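Local atomic coordinates of acyl-CoA N-acyltransferases (NAT) superfamily protein (Arabidopsis thaliana, PDB entry 6TH0), a protein that probably transfers the acetyl group of acetyl-CoA to N-terminal methionines of transmembrane proteins and to protein lysines, through its GNAT-fold domain. Residues R130-H135 with M150-V155; H159-I164 with F169-F174. One frame throughout, in Å; residues are numbered along the deposited sequence.

Contact 1 (R130-H135 with M150-V155); sequences RGVYLH and MSFRCV
Val132 and Leu134, two residues apart on one strand, both press on the same corner of the Phe152 ring. Val132 meets the rim: its CG1 lies at the ring edge, close to the ring plane, 3.8 Å from Phe152 CE2, and CB backs it up at 4.1 Å from Phe152 CZ. Leu134 comes in at about a right angle to the aromatic side chain, and its CD2 methyl bridges the neighbouring ring carbons, 3.6 Å from Phe152 CE2 and 3.7 Å from Phe152 CD2. The CA–CB bond of Leu134 does not aim at the ring; the end of the side chain makes the approach, with CG held between the backbone N and the carbonyl carbon (chi1 68°). The CA–CB bond of Phe152 heads toward the strand, and this residue supplies more than half of the buried surface. No hydrogen bond joins the segments, so the contact is purely apolar and rests on shape. Ser151, with positive phi, is the C-prime residue of a Schellman motif, and Phe152 N bonds back to Tyr147 O as the helix ends. Arg153 NH1 donates to Ser151 O (2.9 Å), in its carbonyl plane, within the same turn. The ring thus sits where helix 141-149 gives way to strand 153-164, within the GNAT-fold beta-alpha-beta crossover from strand 129-137 to this parallel strand; strand 167-177 lies between them. Tyr147 meets Phe152 edge-to-face and Phe174 also packs on it; Ile116 and Val119 of helix 111-123 touch Phe152 and Val132, and Ile97 of strand 93-102 adjoins both Val132 and Leu134.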
# COMPACT_ATOMS: atom_id res chain seq x y z
N ARG A 130 -0.51 -15.36 1.84
CA ARG A 130 0.08 -15.86 0.61
C ARG A 130 0.87 -14.81 -0.15
O ARG A 130 1.60 -15.17 -1.10
CB ARG A 130 -1.01 -16.41 -0.31
CG ARG A 130 -1.83 -17.54 0.33
CD ARG A 130 -2.93 -18.04 -0.59
NE ARG A 130 -3.65 -19.19 -0.05
CZ ARG A 130 -3.29 -20.46 -0.23
NH1 ARG A 130 -2.20 -20.75 -0.93
NH2 ARG A 130 -4.01 -21.44 0.30
N GLY A 131 0.80 -13.56 0.25
CA GLY A 131 1.55 -12.54 -0.45
C GLY A 131 0.83 -11.21 -0.42
O GLY A 131 -0.05 -10.97 0.41
N VAL A 132 1.24 -10.34 -1.35
CA VAL A 132 0.81 -8.95 -1.44
C VAL A 132 0.34 -8.69 -2.86
O VAL A 132 0.96 -9.17 -3.82
CB VAL A 132 1.96 -7.99 -1.06
CG1 VAL A 132 1.50 -6.52 -1.08
CG2 VAL A 132 2.58 -8.39 0.28
N TYR A 133 -0.75 -7.94 -3.01
CA TYR A 133 -1.17 -7.48 -4.33
C TYR A 133 -1.73 -6.07 -4.23
O TYR A 133 -1.94 -5.53 -3.14
CB TYR A 133 -2.17 -8.44 -5.01
CG TYR A 133 -3.62 -8.46 -4.51
CD1 TYR A 133 -3.95 -8.97 -3.26
CD2 TYR A 133 -4.66 -8.02 -5.34
CE1 TYR A 133 -5.29 -8.99 -2.82
CE2 TYR A 133 -5.98 -8.05 -4.92
CZ TYR A 133 -6.30 -8.54 -3.66
OH TYR A 133 -7.64 -8.57 -3.25
N LEU A 134 -1.88 -5.43 -5.38
CA LEU A 134 -2.34 -4.05 -5.46
C LEU A 134 -2.63 -3.73 -6.91
O LEU A 134 -2.34 -4.52 -7.82
CB LEU A 134 -1.28 -3.10 -4.89
CG LEU A 134 -0.02 -3.06 -5.78
CD1 LEU A 134 0.60 -1.70 -5.64
CD2 LEU A 134 1.01 -4.16 -5.45
N HIS A 135 -3.19 -2.55 -7.12
CA HIS A 135 -3.43 -2.02 -8.45
C HIS A 135 -2.68 -0.70 -8.58
O HIS A 135 -2.66 0.10 -7.64
CB HIS A 135 -4.93 -1.82 -8.72
CG HIS A 135 -5.71 -3.09 -8.75
ND1 HIS A 135 -6.27 -3.65 -7.63
CD2 HIS A 135 -6.03 -3.91 -9.78
CE1 HIS A 135 -6.91 -4.76 -7.96
NE2 HIS A 135 -6.78 -4.93 -9.27
N MET A 150 10.83 -4.15 -6.80
CA MET A 150 10.53 -4.97 -5.63
C MET A 150 10.18 -6.41 -5.97
O MET A 150 9.74 -7.14 -5.07
CB MET A 150 9.38 -4.33 -4.83
CG MET A 150 9.72 -2.98 -4.21
SD MET A 150 11.20 -3.14 -3.20
CE MET A 150 10.64 -4.25 -1.92
N SER A 151 10.30 -6.81 -7.23
CA SER A 151 10.01 -8.16 -7.70
C SER A 151 8.53 -8.47 -7.80
O SER A 151 8.18 -9.66 -7.88
CB SER A 151 10.67 -9.23 -6.81
OG SER A 151 12.08 -9.21 -6.93
N PHE A 152 7.63 -7.48 -7.80
CA PHE A 152 6.22 -7.77 -8.04
C PHE A 152 6.02 -8.11 -9.51
O PHE A 152 6.68 -7.55 -10.39
CB PHE A 152 5.31 -6.58 -7.67
CG PHE A 152 5.09 -6.41 -6.19
CD1 PHE A 152 6.15 -6.11 -5.35
CD2 PHE A 152 3.81 -6.50 -5.63
CE1 PHE A 152 5.93 -5.92 -4.00
CE2 PHE A 152 3.60 -6.31 -4.29
CZ PHE A 152 4.66 -6.03 -3.46
N ARG A 153 5.11 -9.05 -9.78
CA ARG A 153 4.80 -9.45 -11.15
C ARG A 153 3.61 -8.62 -11.63
O ARG A 153 2.59 -8.52 -10.93
CB ARG A 153 4.46 -10.94 -11.22
CG ARG A 153 5.62 -11.82 -11.54
CD ARG A 153 6.63 -11.79 -10.42
NE ARG A 153 7.64 -12.83 -10.64
CZ ARG A 153 8.65 -13.08 -9.82
NH1 ARG A 153 8.81 -12.36 -8.71
NH2 ARG A 153 9.51 -14.05 -10.10
N CYS A 154 3.72 -8.06 -12.84
CA CYS A 154 2.62 -7.35 -13.48
C CYS A 154 1.74 -8.38 -14.19
O CYS A 154 2.21 -9.08 -15.10
CB CYS A 154 3.15 -6.31 -14.48
SG CYS A 154 1.79 -5.25 -15.07
N VAL A 155 0.52 -8.57 -13.69
CA VAL A 155 -0.32 -9.68 -14.14
C VAL A 155 -1.17 -9.33 -15.36
O VAL A 155 -1.12 -10.03 -16.38
CB VAL A 155 -1.22 -10.16 -12.99
CG1 VAL A 155 -2.14 -11.28 -13.47
CG2 VAL A 155 -0.38 -10.58 -11.81

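Contact 2 (H159-I164 with F169-F174); sequences HGFYLI and FDSYLF
The Ile164 side chain crosses Phe169 at about a right angle, its CB 4.1 Å from Phe169 CE2, while Ile164 O lies at the ring edge. One face of the Tyr162 ring carries Phe161 CD2, 3.4 Å above its centre; Asp170 O lies at the Tyr162 edge, and Ser171 CB approaches Tyr162 CE2 obliquely at 3.5 Å. The His159 ring stands nearly perpendicular (87°) to the Asp170 carboxylate. Two backbone bonds, Tyr162 N to Phe169 O and Phe169 N to Tyr162 O, define an antiparallel hydrogen-bonded pair, and Phe161 and Tyr162 together facing Phe169 form a classic beta bulge. Asp170 OD1 accepts Gly160 N on its anti side (2.9 Å), 31° out of the carboxylate plane; OD2 takes a weak bond from His159 ND1 (3.3 Å) and a salt bridge from Arg157 NE. With an alanine here, Gly160 N would probably lose its acceptor and Arg157 this salt-bridge partner. Ser171 OG, set between its backbone N and carbonyl carbon (chi1 70°), lies buried against Phe161 CG without a polar partner. One carboxylate thus joins the corner at 159-160 to Arg157, while Tyr162, weakly hydrogen-bonded through OH to His135 O, touches acetyl-CoA.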
# COMPACT_ATOMS: atom_id res chain seq x y z
N HIS A 159 -9.53 -2.54 -17.24
CA HIS A 159 -10.01 -1.34 -17.90
C HIS A 159 -11.02 -0.57 -17.05
O HIS A 159 -11.90 -1.16 -16.40
CB HIS A 159 -10.63 -1.72 -19.24
CG HIS A 159 -9.67 -2.44 -20.14
ND1 HIS A 159 -8.77 -1.78 -20.94
CD2 HIS A 159 -9.45 -3.76 -20.33
CE1 HIS A 159 -8.04 -2.66 -21.60
NE2 HIS A 159 -8.43 -3.87 -21.25
N GLY A 160 -10.89 0.75 -17.03
CA GLY A 160 -11.84 1.55 -16.28
C GLY A 160 -11.81 1.33 -14.78
O GLY A 160 -12.81 1.57 -14.12
N PHE A 161 -10.69 0.87 -14.24
CA PHE A 161 -10.62 0.53 -12.82
C PHE A 161 -10.81 1.76 -11.94
O PHE A 161 -11.52 1.70 -10.93
CB PHE A 161 -9.27 -0.14 -12.53
CG PHE A 161 -9.19 -0.75 -11.17
CD1 PHE A 161 -9.75 -1.99 -10.92
CD2 PHE A 161 -8.52 -0.11 -10.14
CE1 PHE A 161 -9.68 -2.56 -9.65
CE2 PHE A 161 -8.43 -0.68 -8.88
CZ PHE A 161 -9.01 -1.90 -8.64
N TYR A 162 -10.14 2.85 -12.28
CA TYR A 162 -10.08 4.07 -11.49
C TYR A 162 -10.93 5.18 -12.09
O TYR A 162 -11.11 5.26 -13.30
CB TYR A 162 -8.63 4.55 -11.37
CG TYR A 162 -7.75 3.69 -10.50
CD1 TYR A 162 -8.06 3.49 -9.17
CD2 TYR A 162 -6.59 3.11 -11.00
CE1 TYR A 162 -7.26 2.71 -8.35
CE2 TYR A 162 -5.77 2.33 -10.18
CZ TYR A 162 -6.12 2.15 -8.86
OH TYR A 162 -5.34 1.39 -8.02
N LEU A 163 -11.48 6.02 -11.21
CA LEU A 163 -12.22 7.20 -11.62
C LEU A 163 -11.58 8.40 -10.93
O LEU A 163 -11.57 8.48 -9.70
CB LEU A 163 -13.70 7.09 -11.23
CG LEU A 163 -14.60 8.31 -11.45
CD1 LEU A 163 -14.61 8.73 -12.90
CD2 LEU A 163 -16.01 8.03 -10.96
N ILE A 164 -10.99 9.30 -11.72
CA ILE A 164 -10.20 10.41 -11.20
C ILE A 164 -10.60 11.68 -11.95
O ILE A 164 -10.42 11.77 -13.17
CB ILE A 164 -8.69 10.17 -11.35
CG1 ILE A 164 -8.30 8.83 -10.72
CG2 ILE A 164 -7.92 11.31 -10.71
CD1 ILE A 164 -6.89 8.44 -10.95
N PHE A 169 -9.65 5.64 -15.77
CA PHE A 169 -8.29 5.24 -16.10
C PHE A 169 -8.13 3.75 -15.81
O PHE A 169 -8.75 3.23 -14.88
CB PHE A 169 -7.27 6.02 -15.28
CG PHE A 169 -7.21 7.46 -15.65
CD1 PHE A 169 -6.40 7.89 -16.69
CD2 PHE A 169 -8.01 8.38 -14.99
CE1 PHE A 169 -6.36 9.22 -17.04
CE2 PHE A 169 -7.98 9.72 -15.34
CZ PHE A 169 -7.15 10.14 -16.36
N ASP A 170 -7.27 3.10 -16.59
CA ASP A 170 -7.00 1.68 -16.41
C ASP A 170 -5.99 1.47 -15.27
O ASP A 170 -5.27 2.39 -14.87
CB ASP A 170 -6.44 1.07 -17.70
CG ASP A 170 -7.41 1.15 -18.86
OD1 ASP A 170 -8.59 1.49 -18.64
OD2 ASP A 170 -6.98 0.87 -20.00
N SER A 171 -5.95 0.25 -14.75
CA SER A 171 -4.95 -0.11 -13.75
C SER A 171 -4.20 -1.35 -14.19
O SER A 171 -4.62 -2.09 -15.09
CB SER A 171 -5.60 -0.35 -12.37
OG SER A 171 -6.36 -1.55 -12.41
N TYR A 172 -3.03 -1.55 -13.59
CA TYR A 172 -2.33 -2.83 -13.66
C TYR A 172 -2.44 -3.54 -12.33
O TYR A 172 -2.23 -2.93 -11.27
CB TYR A 172 -0.85 -2.66 -14.01
CG TYR A 172 -0.57 -2.25 -15.42
CD1 TYR A 172 -1.00 -3.02 -16.48
CD2 TYR A 172 0.20 -1.13 -15.69
CE1 TYR A 172 -0.71 -2.66 -17.79
CE2 TYR A 172 0.52 -0.77 -16.99
CZ TYR A 172 0.04 -1.53 -18.03
OH TYR A 172 0.33 -1.17 -19.31
N LEU A 173 -2.75 -4.83 -12.37
CA LEU A 173 -2.69 -5.68 -11.19
C LEU A 173 -1.25 -6.15 -10.97
O LEU A 173 -0.63 -6.66 -11.90
CB LEU A 173 -3.60 -6.89 -11.37
CG LEU A 173 -3.39 -8.04 -10.37
CD1 LEU A 173 -3.84 -7.60 -8.99
CD2 LEU A 173 -4.11 -9.33 -10.81
N PHE A 174 -0.71 -5.94 -9.76
CA PHE A 174 0.64 -6.40 -9.42
C PHE A 174 0.53 -7.36 -8.25
O PHE A 174 -0.23 -7.12 -7.33
CB PHE A 174 1.60 -5.27 -9.03
CG PHE A 174 2.29 -4.60 -10.18
CD1 PHE A 174 3.55 -5.02 -10.58
CD2 PHE A 174 1.70 -3.52 -10.82
CE1 PHE A 174 4.20 -4.38 -11.65
CE2 PHE A 174 2.34 -2.89 -11.87
CZ PHE A 174 3.59 -3.31 -12.27

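In the fold
From the N terminus, the chain reaches strand 129-137 after helix 111-123, then runs through helix 141-149 before Phe152 comes back to that strand, closing the beta-alpha-beta crossover at contact 1. It continues into strand 153-164, whose far half turns back through a tight connection into strand 167-177, forming the hairpin of contact 2. The two loops are in series, neither nesting nor crossing; the contact centres are about 15 Å apart. Strand 167-177 lies between the other two, and its backbone joins both contacts: Phe174 N is 2.9 Å from Leu134 O, and Leu173 O is 2.9 Å from Val155 N, each a probable hydrogen bond. Together they tie the helix end and edge hairpin to strand 129-137.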